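Local coordinates for protein putative succinylglutamate desuccinylase / aspartoacylase (Shewanella amazonensis, PDB 3FMC) that probably acts as a zinc-dependent hydrolase of the succinylglutamate desuccinylase/aspartoacylase family, at residues N204-G207 with E212-F215; L105-N110 with M161-D166; P184-S189 with P217-A222. All coordinates share one frame; numbering follows the deposited sequence.

The three contacts lie close together within the catalytic domain, with contact 1 touching both of the others. Contact 1 joins the start of helix 210-227 to the loop leading into it from strand 198-202, and contact 3 sets the next turns of the same helix against the loop after strand 176-184. Along the chain contact 2 closes first; residues 184-189 then open contact 3, and contact 1 falls wholly between the two halves of contact 3. The centres of contacts 2 and 3 each lie about 9 Å from that of contact 1 and about 14 Å from each other. Pro217 also touches His107, so loops and helices distant in sequence pack against one another around helix 210-227.

Contact 1: N204-G207 with E212-F215; sequences NSFG and EAAF
The carboxylate oxygen OE1 of Glu212 takes two backbone N-H groups of the loop that leads into its own helix, those of Gly207 and Ala209. The bond from Gly207 N to Glu212 OE1 is short, 2.7 Å, but bent to 139° at the hydrogen, and it arrives steeply from above the carboxylate plane. The other oxygen, Glu212 OE2, lies 3.0 Å from the oxygen of water 1, which can donate to it and has Gly207 O as a weak alternative or second acceptor. Glutamate suits the place because its extended chain carries the charge from the first turn of the helix out to the loop, passing Ser205 O with its CG at 3.5 Å. Glycine suits its end too, since a CB on Gly207 would press on OE1.

Beside this polar grip, Phe206 turns one edge of its ring to the helix: Ala213 CA lies near the ring plane, 3.7 Å from Phe206 CE1. CG stands opposite the backbone N (chi1 -178°), which carries the ring alongside the helix, where the small Ala213 lets it come close. Were Glu212 replaced by alanine, the Gly207 and Ala209 N-H groups would probably lose this acceptor and the loop be left freer to move. With Glu212 accepting from Ala209 just before the helix, the geometry recalls one half of a capping box, at a strand-to-helix turn.

Contact 2: L105-N110 with M161-D166; sequences LDHGFN and MAHRAD
His107 and His163 bury nearly all the surface in this contact, and they meet through one atom each. Their side chains approach from opposite directions, and His107 NE2 comes to 3.0 Å from His163 NE2. The hydrogen bond between these two nitrogens is almost straight, 170° at the hydrogen, and either ring could be the donor. Histidine fits both ends for that reason: an imidazole nitrogen can donate or accept a hydrogen bond, according to whether it carries the proton, and this bond needs just one proton between the two.

The rings are not stacked. Their planes are turned 38° from each other and their centroids stand 5.1 Å apart, so they meet rim to rim, neither over the face of the other. The approach is also unequal: His163 NE2 lies at the edge of the His107 ring, near its plane, whereas His107 NE2 meets the His163 ring obliquely. In each residue CG is anti to the carbonyl carbon (chi1 -63° in His107, -80° in His163), which places each ring beside its own backbone N and aims it at the other residue. Leu105 O sits above one face of the His107 ring, offset toward its rim.

Gln159, one turn back on the same helix as His163, ties both sides together: its NE2 bonds to His163 NE2 and its OE1 takes the N-H of Leu105. The contact thus joins the C-terminal end of helix 150-163 to the loop that precedes helix 111-118. Helix 123-142 borders it, with Glu137 touching His107 and Arg131 bonding to His163 O, while helix 210-227 brings Pro217 against His107 and, on either side of His163 in sequence, Ala162 and Ala165 pack on strand 36-40.

Contact 3: P184-S189 with P217-A222; sequences PEYERS and PWWTLA
Tyr186 drives the edge of its ring onto the face of the Trp219 indole. The planes stand at 71° and the centroid of the tyrosine ring is 4.7 Å from that of the indole's six-membered ring, a tilted T-shaped (edge-to-face) pair. The touching atom is Tyr186 CD2, poised over the middle of the indole and 3.4 Å from Trp219 CD2. Tyr186 holds its CG between the backbone N and the carbonyl carbon (chi1 71°), a crowded choice that folds the ring back toward helix 210-227. From that helix Trp219 extends to present one face of its indole to that edge.

The far end of the indole slides along the loop backbone. Trp219 CZ3 lies 3.9 Å from Pro184 CB, and Trp219 CH2 lies 3.7 Å from Glu185 N, both approaching obliquely. Proline suits this place because its compact, apolar ring at the end of strand 176-184 offers CB to the indole without a polar side chain, and tryptophan because its long ring system can cover three consecutive residues.

The phenol oxygen of Tyr186 leads away from the indole and hydrogen-bonds to Val236 O, so the ring is fixed at its tip as well as by its edge. The attraction across the contact therefore rests on C-H groups of Tyr186 set against the electron-rich face of Trp219, a CH-pi interaction supplemented by apolar packing, while the polar bond of the tyrosine is made to a third part of the chain.

Contact 1: N204-G207 with E212-F215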
ATOM      1  N   ASN C 204     -27.673  -3.672 -22.367  1.00 18.29           N
ATOM      2  CA  ASN C 204     -26.659  -3.809 -23.410  1.00 18.88           C
ATOM      3  C   ASN C 204     -25.718  -2.588 -23.405  1.00 18.22           C
ATOM      4  O   ASN C 204     -25.874  -1.641 -24.184  1.00 20.92           O
ATOM      5  CB  ASN C 204     -27.298  -3.972 -24.785  1.00 21.41           C
ATOM      6  CG  ASN C 204     -26.309  -4.412 -25.837  1.00 24.76           C
ATOM      7  OD1 ASN C 204     -25.131  -4.633 -25.538  1.00 24.88           O
ATOM      8  ND2 ASN C 204     -26.762  -4.494 -27.092  1.00 18.62           N
ATOM      9  N   SER C 205     -24.716  -2.647 -22.547  1.00 20.56           N
ATOM     10  CA  SER C 205     -23.790  -1.548 -22.401  1.00 20.76           C
ATOM     11  C   SER C 205     -22.459  -2.096 -21.963  1.00 20.01           C
ATOM     12  O   SER C 205     -22.408  -2.887 -21.041  1.00 19.83           O
ATOM     13  CB  SER C 205     -24.321  -0.622 -21.319  1.00 20.60           C
ATOM     14  OG  SER C 205     -23.474   0.484 -21.160  1.00 30.27           O
ATOM     15  N   PHE C 206     -21.392  -1.683 -22.639  1.00 19.07           N
ATOM     16  CA  PHE C 206     -20.052  -2.091 -22.239  1.00 21.40           C
ATOM     17  C   PHE C 206     -19.453  -1.153 -21.199  1.00 21.24           C
ATOM     18  O   PHE C 206     -19.304   0.054 -21.438  1.00 22.71           O
ATOM     19  CB  PHE C 206     -19.137  -2.144 -23.438  1.00 19.78           C
ATOM     20  CG  PHE C 206     -17.776  -2.606 -23.108  1.00 24.62           C
ATOM     21  CD1 PHE C 206     -17.465  -3.964 -23.131  1.00 21.90           C
ATOM     22  CD2 PHE C 206     -16.797  -1.698 -22.749  1.00 22.56           C
ATOM     23  CE1 PHE C 206     -16.208  -4.394 -22.818  1.00 19.58           C
ATOM     24  CE2 PHE C 206     -15.516  -2.141 -22.453  1.00 22.79           C
ATOM     25  CZ  PHE C 206     -15.230  -3.478 -22.489  1.00 21.14           C
ATOM     26  N   GLY C 207     -19.084  -1.719 -20.056  1.00 20.85           N
ATOM     27  CA  GLY C 207     -18.480  -0.957 -18.993  1.00 21.93           C
ATOM     28  C   GLY C 207     -17.132  -1.477 -18.499  1.00 23.24           C
ATOM     29  O   GLY C 207     -16.749  -1.160 -17.392  1.00 27.87           O
ATOM     30  N   GLU C 212     -19.977  -8.194 -19.780  1.00 15.99           N
ATOM     31  CA  GLU C 212     -20.264  -7.265 -20.882  1.00 18.71           C
ATOM     32  C   GLU C 212     -19.402  -7.528 -22.105  1.00 16.13           C
ATOM     33  O   GLU C 212     -19.866  -7.540 -23.237  1.00 18.44           O
ATOM     34  CB  GLU C 212     -20.019  -5.851 -20.396  1.00 17.89           C
ATOM     35  CG  GLU C 212     -20.894  -5.444 -19.214  1.00 18.22           C
ATOM     36  CD  GLU C 212     -20.243  -4.363 -18.347  1.00 23.61           C
ATOM     37  OE1 GLU C 212     -19.080  -3.946 -18.611  1.00 20.96           O
ATOM     38  OE2 GLU C 212     -20.887  -3.980 -17.368  1.00 28.38           O
ATOM     39  N   ALA C 213     -18.114  -7.747 -21.881  1.00 16.70           N
ATOM     40  CA  ALA C 213     -17.198  -7.990 -22.983  1.00 17.26           C
ATOM     41  C   ALA C 213     -17.649  -9.228 -23.753  1.00 15.14           C
ATOM     42  O   ALA C 213     -17.517  -9.288 -24.962  1.00 14.91           O
ATOM     43  CB  ALA C 213     -15.775  -8.172 -22.436  1.00 16.02           C
ATOM     44  N   ALA C 214     -18.152 -10.217 -23.019  1.00 16.70           N
ATOM     45  CA  ALA C 214     -18.634 -11.456 -23.612  1.00 14.99           C
ATOM     46  C   ALA C 214     -19.977 -11.285 -24.336  1.00 15.36           C
ATOM     47  O   ALA C 214     -20.160 -11.853 -25.416  1.00 15.24           O
ATOM     48  CB  ALA C 214     -18.757 -12.542 -22.597  1.00 12.45           C
ATOM     49  N   PHE C 215     -20.919 -10.544 -23.752  1.00 17.74           N
ATOM     50  CA  PHE C 215     -22.257 -10.512 -24.365  1.00 16.88           C
ATOM     51  C   PHE C 215     -22.540  -9.320 -25.249  1.00 17.94           C
ATOM     52  O   PHE C 215     -23.383  -9.420 -26.159  1.00 16.58           O
ATOM     53  CB  PHE C 215     -23.390 -10.704 -23.321  1.00 15.58           C
ATOM     54  CG  PHE C 215     -23.563  -9.542 -22.351  1.00 13.15           C
ATOM     55  CD1 PHE C 215     -23.984  -8.300 -22.776  1.00 18.30           C
ATOM     56  CD2 PHE C 215     -23.438  -9.755 -20.988  1.00 16.25           C
ATOM     57  CE1 PHE C 215     -24.180  -7.270 -21.866  1.00 18.84           C
ATOM     58  CE2 PHE C 215     -23.649  -8.734 -20.070  1.00 14.39           C
ATOM     59  CZ  PHE C 215     -24.001  -7.484 -20.516  1.00 15.28           C
TER
HETATM   60  O   HOH W   1     -18.857  -2.582 -15.707  1.00 38.88           O

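Contact 2: L105-N110 with M161-D166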
ATOM      1  N   LEU C 105     -11.864  -5.911 -23.445  1.00 14.58           N
ATOM      2  CA  LEU C 105     -11.834  -5.292 -24.749  1.00 14.81           C
ATOM      3  C   LEU C 105     -13.213  -5.103 -25.338  1.00 18.21           C
ATOM      4  O   LEU C 105     -13.949  -6.077 -25.464  1.00 17.31           O
ATOM      5  CB  LEU C 105     -11.032  -6.207 -25.681  1.00 18.79           C
ATOM      6  CG  LEU C 105     -10.857  -5.775 -27.147  1.00 17.38           C
ATOM      7  CD1 LEU C 105     -10.355  -4.333 -27.258  1.00 16.40           C
ATOM      8  CD2 LEU C 105      -9.962  -6.790 -27.892  1.00 19.01           C
ATOM      9  N   ASP C 106     -13.575  -3.846 -25.609  1.00 18.85           N
ATOM     10  CA  ASP C 106     -14.831  -3.478 -26.289  1.00 21.14           C
ATOM     11  C   ASP C 106     -14.480  -3.539 -27.745  1.00 21.76           C
ATOM     12  O   ASP C 106     -13.612  -2.795 -28.216  1.00 24.43           O
ATOM     13  CB  ASP C 106     -15.228  -2.060 -25.937  1.00 21.19           C
ATOM     14  CG  ASP C 106     -16.678  -1.675 -26.356  1.00 26.22           C
ATOM     15  OD1 ASP C 106     -17.499  -2.520 -26.743  1.00 22.70           O
ATOM     16  OD2 ASP C 106     -17.004  -0.474 -26.237  1.00 26.96           O
ATOM     17  N   HIS C 107     -15.130  -4.431 -28.475  1.00 22.22           N
ATOM     18  CA  HIS C 107     -14.858  -4.526 -29.894  1.00 25.78           C
ATOM     19  C   HIS C 107     -15.400  -3.289 -30.612  1.00 27.28           C
ATOM     20  O   HIS C 107     -16.571  -2.971 -30.560  1.00 32.43           O
ATOM     21  CB  HIS C 107     -15.361  -5.837 -30.465  1.00 25.00           C
ATOM     22  CG  HIS C 107     -14.675  -7.034 -29.865  1.00 22.61           C
ATOM     23  ND1 HIS C 107     -13.378  -7.390 -30.181  1.00 21.80           N
ATOM     24  CD2 HIS C 107     -15.120  -7.970 -28.994  1.00 20.34           C
ATOM     25  CE1 HIS C 107     -13.059  -8.496 -29.526  1.00 25.53           C
ATOM     26  NE2 HIS C 107     -14.098  -8.865 -28.796  1.00 20.09           N
ATOM     27  N   GLY C 108     -14.506  -2.575 -31.258  1.00 33.53           N
ATOM     28  CA  GLY C 108     -14.883  -1.360 -31.952  1.00 34.68           C
ATOM     29  C   GLY C 108     -15.441  -1.503 -33.359  1.00 34.03           C
ATOM     30  O   GLY C 108     -16.048  -0.561 -33.862  1.00 38.83           O
ATOM     31  N   PHE C 109     -15.256  -2.649 -34.007  1.00 29.33           N
ATOM     32  CA  PHE C 109     -15.729  -2.794 -35.380  1.00 28.48           C
ATOM     33  C   PHE C 109     -17.252  -2.559 -35.550  1.00 29.31           C
ATOM     34  O   PHE C 109     -18.075  -2.745 -34.624  1.00 26.08           O
ATOM     35  CB  PHE C 109     -15.244  -4.104 -35.999  1.00 27.97           C
ATOM     36  CG  PHE C 109     -15.881  -5.326 -35.440  1.00 25.92           C
ATOM     37  CD1 PHE C 109     -15.374  -5.951 -34.300  1.00 25.92           C
ATOM     38  CD2 PHE C 109     -16.973  -5.891 -36.072  1.00 25.16           C
ATOM     39  CE1 PHE C 109     -15.978  -7.088 -33.820  1.00 24.50           C
ATOM     40  CE2 PHE C 109     -17.566  -7.017 -35.592  1.00 25.10           C
ATOM     41  CZ  PHE C 109     -17.091  -7.617 -34.479  1.00 23.43           C
ATOM     42  N   ASN C 110     -17.622  -2.095 -36.735  1.00 28.97           N
ATOM     43  CA  ASN C 110     -19.021  -1.734 -36.991  1.00 26.70           C
ATOM     44  C   ASN C 110     -19.805  -3.010 -37.255  1.00 22.11           C
ATOM     45  O   ASN C 110     -19.560  -3.701 -38.248  1.00 23.31           O
ATOM     46  CB  ASN C 110     -19.116  -0.717 -38.138  1.00 26.49           C
ATOM     47  CG  ASN C 110     -20.547  -0.282 -38.419  1.00 34.96           C
ATOM     48  OD1 ASN C 110     -21.458  -1.091 -38.442  1.00 34.55           O
ATOM     49  ND2 ASN C 110     -20.739   1.008 -38.645  1.00 40.93           N
HETATM   50  N   MSE C 161     -10.475 -16.706 -24.482  1.00 15.88           N
HETATM   51  CA  MSE C 161     -10.982 -18.030 -24.080  1.00 16.79           C
HETATM   52  C   MSE C 161     -12.511 -18.003 -23.911  1.00 18.33           C
HETATM   53  O   MSE C 161     -13.215 -18.910 -24.396  1.00 16.58           O
HETATM   54  CB  MSE C 161     -10.324 -18.532 -22.802  1.00 16.01           C
HETATM   55  CG  MSE C 161      -8.819 -18.922 -22.995  1.00 21.11           C
HETATM   56 SE   MSE C 161      -8.177 -19.828 -21.459  0.75 13.38          SE
HETATM   57  CE  MSE C 161      -8.114 -18.221 -20.188  1.00 12.34           C
ATOM     58  N   ALA C 162     -13.007 -16.951 -23.262  1.00 16.86           N
ATOM     59  CA  ALA C 162     -14.442 -16.793 -22.977  1.00 14.83           C
ATOM     60  C   ALA C 162     -15.259 -16.728 -24.278  1.00 14.48           C
ATOM     61  O   ALA C 162     -16.323 -17.291 -24.366  1.00 17.61           O
ATOM     62  CB  ALA C 162     -14.677 -15.518 -22.172  1.00 12.68           C
ATOM     63  N   HIS C 163     -14.741 -15.997 -25.265  1.00 14.45           N
ATOM     64  CA  HIS C 163     -15.410 -15.840 -26.559  1.00 14.36           C
ATOM     65  C   HIS C 163     -15.668 -17.170 -27.270  1.00 17.06           C
ATOM     66  O   HIS C 163     -16.562 -17.262 -28.118  1.00 16.65           O
ATOM     67  CB  HIS C 163     -14.588 -14.960 -27.489  1.00 15.65           C
ATOM     68  CG  HIS C 163     -14.717 -13.493 -27.238  1.00 16.87           C
ATOM     69  ND1 HIS C 163     -15.912 -12.895 -26.886  1.00 16.88           N
ATOM     70  CD2 HIS C 163     -13.839 -12.487 -27.460  1.00 14.06           C
ATOM     71  CE1 HIS C 163     -15.740 -11.585 -26.836  1.00 16.99           C
ATOM     72  NE2 HIS C 163     -14.487 -11.307 -27.169  1.00 15.27           N
ATOM     73  N   ARG C 164     -14.863 -18.182 -26.968  1.00 14.85           N
ATOM     74  CA  ARG C 164     -15.031 -19.485 -27.591  1.00 19.53           C
ATOM     75  C   ARG C 164     -16.218 -20.282 -27.066  1.00 17.99           C
ATOM     76  O   ARG C 164     -16.654 -21.187 -27.740  1.00 18.95           O
ATOM     77  CB  ARG C 164     -13.790 -20.350 -27.423  1.00 19.64           C
ATOM     78  CG  ARG C 164     -12.558 -19.786 -28.084  1.00 24.44           C
ATOM     79  CD  ARG C 164     -11.352 -20.626 -27.724  1.00 33.12           C
ATOM     80  NE  ARG C 164     -10.161 -19.985 -28.294  1.00 49.82           N
ATOM     81  CZ  ARG C 164      -9.775 -20.108 -29.571  1.00 54.75           C
ATOM     82  NH1 ARG C 164     -10.476 -20.854 -30.433  1.00 58.59           N
ATOM     83  NH2 ARG C 164      -8.679 -19.478 -29.998  1.00 52.29           N
ATOM     84  N   ALA C 165     -16.735 -19.935 -25.898  1.00 17.04           N
ATOM     85  CA  ALA C 165     -17.857 -20.638 -25.252  1.00 17.66           C
ATOM     86  C   ALA C 165     -19.253 -20.036 -25.569  1.00 18.12           C
ATOM     87  O   ALA C 165     -19.389 -18.873 -25.965  1.00 17.24           O
ATOM     88  CB  ALA C 165     -17.636 -20.640 -23.717  1.00 15.95           C
ATOM     89  N   ASP C 166     -20.287 -20.850 -25.346  1.00 14.29           N
ATOM     90  CA  ASP C 166     -21.674 -20.432 -25.472  1.00 16.40           C
ATOM     91  C   ASP C 166     -22.165 -19.794 -24.186  1.00 14.91           C
ATOM     92  O   ASP C 166     -23.065 -18.978 -24.222  1.00 15.60           O
ATOM     93  CB  ASP C 166     -22.571 -21.624 -25.788  1.00 15.81           C
ATOM     94  CG  ASP C 166     -22.163 -22.323 -27.084  1.00 18.22           C
ATOM     95  OD1 ASP C 166     -21.838 -21.619 -28.065  1.00 17.95           O
ATOM     96  OD2 ASP C 166     -22.091 -23.573 -27.069  1.00 16.87           O
TER

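Contact 3: P184-S189 with P217-A222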
ATOM      1  N   PRO C 184     -27.986 -10.340 -17.720  1.00 14.82           N
ATOM      2  CA  PRO C 184     -28.422  -9.440 -18.783  1.00 18.25           C
ATOM      3  C   PRO C 184     -29.920  -9.547 -18.973  1.00 15.56           C
ATOM      4  O   PRO C 184     -30.491 -10.628 -18.795  1.00 16.33           O
ATOM      5  CB  PRO C 184     -27.736  -9.962 -20.032  1.00 20.98           C
ATOM      6  CG  PRO C 184     -26.837 -11.085 -19.567  1.00 17.37           C
ATOM      7  CD  PRO C 184     -27.137 -11.444 -18.200  1.00 18.15           C
ATOM      8  N   GLU C 185     -30.532  -8.427 -19.328  1.00 18.59           N
ATOM      9  CA  GLU C 185     -31.985  -8.378 -19.506  1.00 18.17           C
ATOM     10  C   GLU C 185     -32.497  -9.414 -20.491  1.00 18.99           C
ATOM     11  O   GLU C 185     -33.588  -9.915 -20.301  1.00 21.73           O
ATOM     12  CB  GLU C 185     -32.423  -6.974 -19.934  1.00 18.07           C
ATOM     13  CG  GLU C 185     -32.237  -5.922 -18.884  1.00 17.89           C
ATOM     14  CD  GLU C 185     -32.673  -4.567 -19.362  1.00 25.29           C
ATOM     15  OE1 GLU C 185     -33.685  -4.501 -20.105  1.00 27.29           O
ATOM     16  OE2 GLU C 185     -32.011  -3.572 -19.017  1.00 21.78           O
ATOM     17  N   TYR C 186     -31.715  -9.761 -21.520  1.00 19.16           N
ATOM     18  CA  TYR C 186     -32.149 -10.743 -22.526  1.00 20.47           C
ATOM     19  C   TYR C 186     -32.257 -12.210 -21.989  1.00 21.37           C
ATOM     20  O   TYR C 186     -32.839 -13.068 -22.672  1.00 21.67           O
ATOM     21  CB  TYR C 186     -31.269 -10.712 -23.791  1.00 15.41           C
ATOM     22  CG  TYR C 186     -29.880 -11.267 -23.586  1.00 16.97           C
ATOM     23  CD1 TYR C 186     -29.633 -12.633 -23.683  1.00 20.35           C
ATOM     24  CD2 TYR C 186     -28.804 -10.424 -23.275  1.00 14.48           C
ATOM     25  CE1 TYR C 186     -28.373 -13.153 -23.454  1.00 22.95           C
ATOM     26  CE2 TYR C 186     -27.523 -10.934 -23.098  1.00 14.68           C
ATOM     27  CZ  TYR C 186     -27.313 -12.299 -23.174  1.00 15.41           C
ATOM     28  OH  TYR C 186     -26.059 -12.841 -22.983  1.00 18.92           O
ATOM     29  N   GLU C 187     -31.701 -12.523 -20.817  1.00 19.29           N
ATOM     30  CA  GLU C 187     -31.855 -13.838 -20.254  1.00 20.37           C
ATOM     31  C   GLU C 187     -32.245 -13.793 -18.798  1.00 21.99           C
ATOM     32  O   GLU C 187     -31.643 -14.453 -17.958  1.00 20.31           O
ATOM     33  CB  GLU C 187     -30.612 -14.727 -20.449  1.00 19.35           C
ATOM     34  CG  GLU C 187     -30.940 -16.221 -20.256  1.00 21.14           C
ATOM     35  CD  GLU C 187     -29.705 -17.121 -20.315  1.00 23.02           C
ATOM     36  OE1 GLU C 187     -28.677 -16.627 -20.796  1.00 23.51           O
ATOM     37  OE2 GLU C 187     -29.762 -18.302 -19.876  1.00 20.16           O
ATOM     38  N   ARG C 188     -33.292 -13.024 -18.517  1.00 21.27           N
ATOM     39  CA  ARG C 188     -33.867 -12.929 -17.180  1.00 22.82           C
ATOM     40  C   ARG C 188     -34.200 -14.302 -16.575  1.00 20.22           C
ATOM     41  O   ARG C 188     -34.060 -14.518 -15.368  1.00 20.61           O
ATOM     42  CB  ARG C 188     -35.107 -12.046 -17.254  1.00 24.37           C
ATOM     43  CG  ARG C 188     -35.892 -12.050 -15.975  1.00 32.81           C
ATOM     44  CD  ARG C 188     -36.950 -11.006 -15.996  1.00 31.51           C
ATOM     45  NE  ARG C 188     -37.913 -11.298 -14.956  1.00 41.34           N
ATOM     46  CZ  ARG C 188     -38.840 -10.446 -14.541  1.00 41.23           C
ATOM     47  NH1 ARG C 188     -38.905  -9.231 -15.089  1.00 34.85           N
ATOM     48  NH2 ARG C 188     -39.691 -10.823 -13.576  1.00 39.99           N
ATOM     49  N   SER C 189     -34.548 -15.270 -17.420  1.00 20.67           N
ATOM     50  CA  SER C 189     -34.848 -16.597 -16.936  1.00 18.94           C
ATOM     51  C   SER C 189     -33.708 -17.291 -16.221  1.00 16.12           C
ATOM     52  O   SER C 189     -33.949 -18.181 -15.385  1.00 18.64           O
ATOM     53  CB  SER C 189     -35.319 -17.484 -18.094  1.00 20.69           C
ATOM     54  OG  SER C 189     -34.298 -17.611 -19.077  1.00 24.76           O
ATOM     55  N   PRO C 217     -21.034  -7.931 -27.818  1.00 15.58           N
ATOM     56  CA  PRO C 217     -21.011  -8.055 -29.289  1.00 17.04           C
ATOM     57  C   PRO C 217     -22.189  -8.861 -29.834  1.00 17.86           C
ATOM     58  O   PRO C 217     -22.776  -8.519 -30.878  1.00 17.32           O
ATOM     59  CB  PRO C 217     -19.689  -8.808 -29.581  1.00 17.95           C
ATOM     60  CG  PRO C 217     -18.851  -8.642 -28.345  1.00 20.64           C
ATOM     61  CD  PRO C 217     -19.815  -8.500 -27.198  1.00 17.90           C
ATOM     62  N   TRP C 218     -22.513  -9.926 -29.125  1.00 17.09           N
ATOM     63  CA  TRP C 218     -23.628 -10.824 -29.536  1.00 18.42           C
ATOM     64  C   TRP C 218     -25.016 -10.220 -29.418  1.00 19.29           C
ATOM     65  O   TRP C 218     -25.905 -10.536 -30.256  1.00 18.49           O
ATOM     66  CB  TRP C 218     -23.569 -12.119 -28.789  1.00 18.06           C
ATOM     67  CG  TRP C 218     -22.314 -12.887 -29.021  1.00 14.71           C
ATOM     68  CD1 TRP C 218     -21.229 -12.923 -28.218  1.00 16.53           C
ATOM     69  CD2 TRP C 218     -22.038 -13.787 -30.114  1.00 13.17           C
ATOM     70  NE1 TRP C 218     -20.269 -13.758 -28.754  1.00 15.18           N
ATOM     71  CE2 TRP C 218     -20.741 -14.306 -29.909  1.00 19.72           C
ATOM     72  CE3 TRP C 218     -22.755 -14.186 -31.252  1.00 13.49           C
ATOM     73  CZ2 TRP C 218     -20.144 -15.230 -30.790  1.00 20.89           C
ATOM     74  CZ3 TRP C 218     -22.144 -15.086 -32.147  1.00 17.87           C
ATOM     75  CH2 TRP C 218     -20.864 -15.605 -31.897  1.00 20.87           C
ATOM     76  N   TRP C 219     -25.217  -9.397 -28.376  1.00 18.65           N
ATOM     77  CA  TRP C 219     -26.510  -8.759 -28.127  1.00 21.11           C
ATOM     78  C   TRP C 219     -26.700  -7.705 -29.204  1.00 21.23           C
ATOM     79  O   TRP C 219     -27.780  -7.579 -29.789  1.00 20.35           O
ATOM     80  CB  TRP C 219     -26.513  -8.077 -26.768  1.00 20.56           C
ATOM     81  CG  TRP C 219     -27.867  -7.763 -26.178  1.00 19.89           C
ATOM     82  CD1 TRP C 219     -29.078  -7.703 -26.835  1.00 21.57           C
ATOM     83  CD2 TRP C 219     -28.134  -7.427 -24.816  1.00 16.80           C
ATOM     84  NE1 TRP C 219     -30.070  -7.359 -25.963  1.00 21.41           N
ATOM     85  CE2 TRP C 219     -29.525  -7.181 -24.712  1.00 20.01           C
ATOM     86  CE3 TRP C 219     -27.334  -7.305 -23.665  1.00 18.87           C
ATOM     87  CZ2 TRP C 219     -30.131  -6.841 -23.499  1.00 15.88           C
ATOM     88  CZ3 TRP C 219     -27.941  -6.957 -22.475  1.00 19.49           C
ATOM     89  CH2 TRP C 219     -29.328  -6.723 -22.408  1.00 20.30           C
ATOM     90  N   THR C 220     -25.646  -6.925 -29.460  1.00 20.38           N
ATOM     91  CA  THR C 220     -25.685  -5.916 -30.511  1.00 19.33           C
ATOM     92  C   THR C 220     -25.943  -6.548 -31.896  1.00 17.91           C
ATOM     93  O   THR C 220     -26.695  -5.993 -32.689  1.00 18.75           O
ATOM     94  CB  THR C 220     -24.379  -5.116 -30.518  1.00 19.37           C
ATOM     95  OG1 THR C 220     -24.244  -4.458 -29.244  1.00 20.49           O
ATOM     96  CG2 THR C 220     -24.397  -4.100 -31.628  1.00 22.75           C
ATOM     97  N   LEU C 221     -25.307  -7.682 -32.176  1.00 18.17           N
ATOM     98  CA  LEU C 221     -25.500  -8.403 -33.424  1.00 17.60           C
ATOM     99  C   LEU C 221     -26.969  -8.860 -33.557  1.00 16.93           C
ATOM    100  O   LEU C 221     -27.532  -8.756 -34.628  1.00 17.81           O
ATOM    101  CB  LEU C 221     -24.606  -9.660 -33.488  1.00 19.10           C
ATOM    102  CG  LEU C 221     -24.750 -10.559 -34.722  1.00 20.76           C
ATOM    103  CD1 LEU C 221     -24.220  -9.799 -35.939  1.00 17.59           C
ATOM    104  CD2 LEU C 221     -24.014 -11.873 -34.545  1.00 17.30           C
ATOM    105  N   ALA C 222     -27.551  -9.352 -32.466  1.00 19.41           N
ATOM    106  CA  ALA C 222     -28.947  -9.820 -32.458  1.00 20.68           C
ATOM    107  C   ALA C 222     -29.861  -8.635 -32.743  1.00 22.84           C
ATOM    108  O   ALA C 222     -30.848  -8.770 -33.502  1.00 25.83           O
ATOM    109  CB  ALA C 222     -29.286 -10.453 -31.109  1.00 21.03           C
TER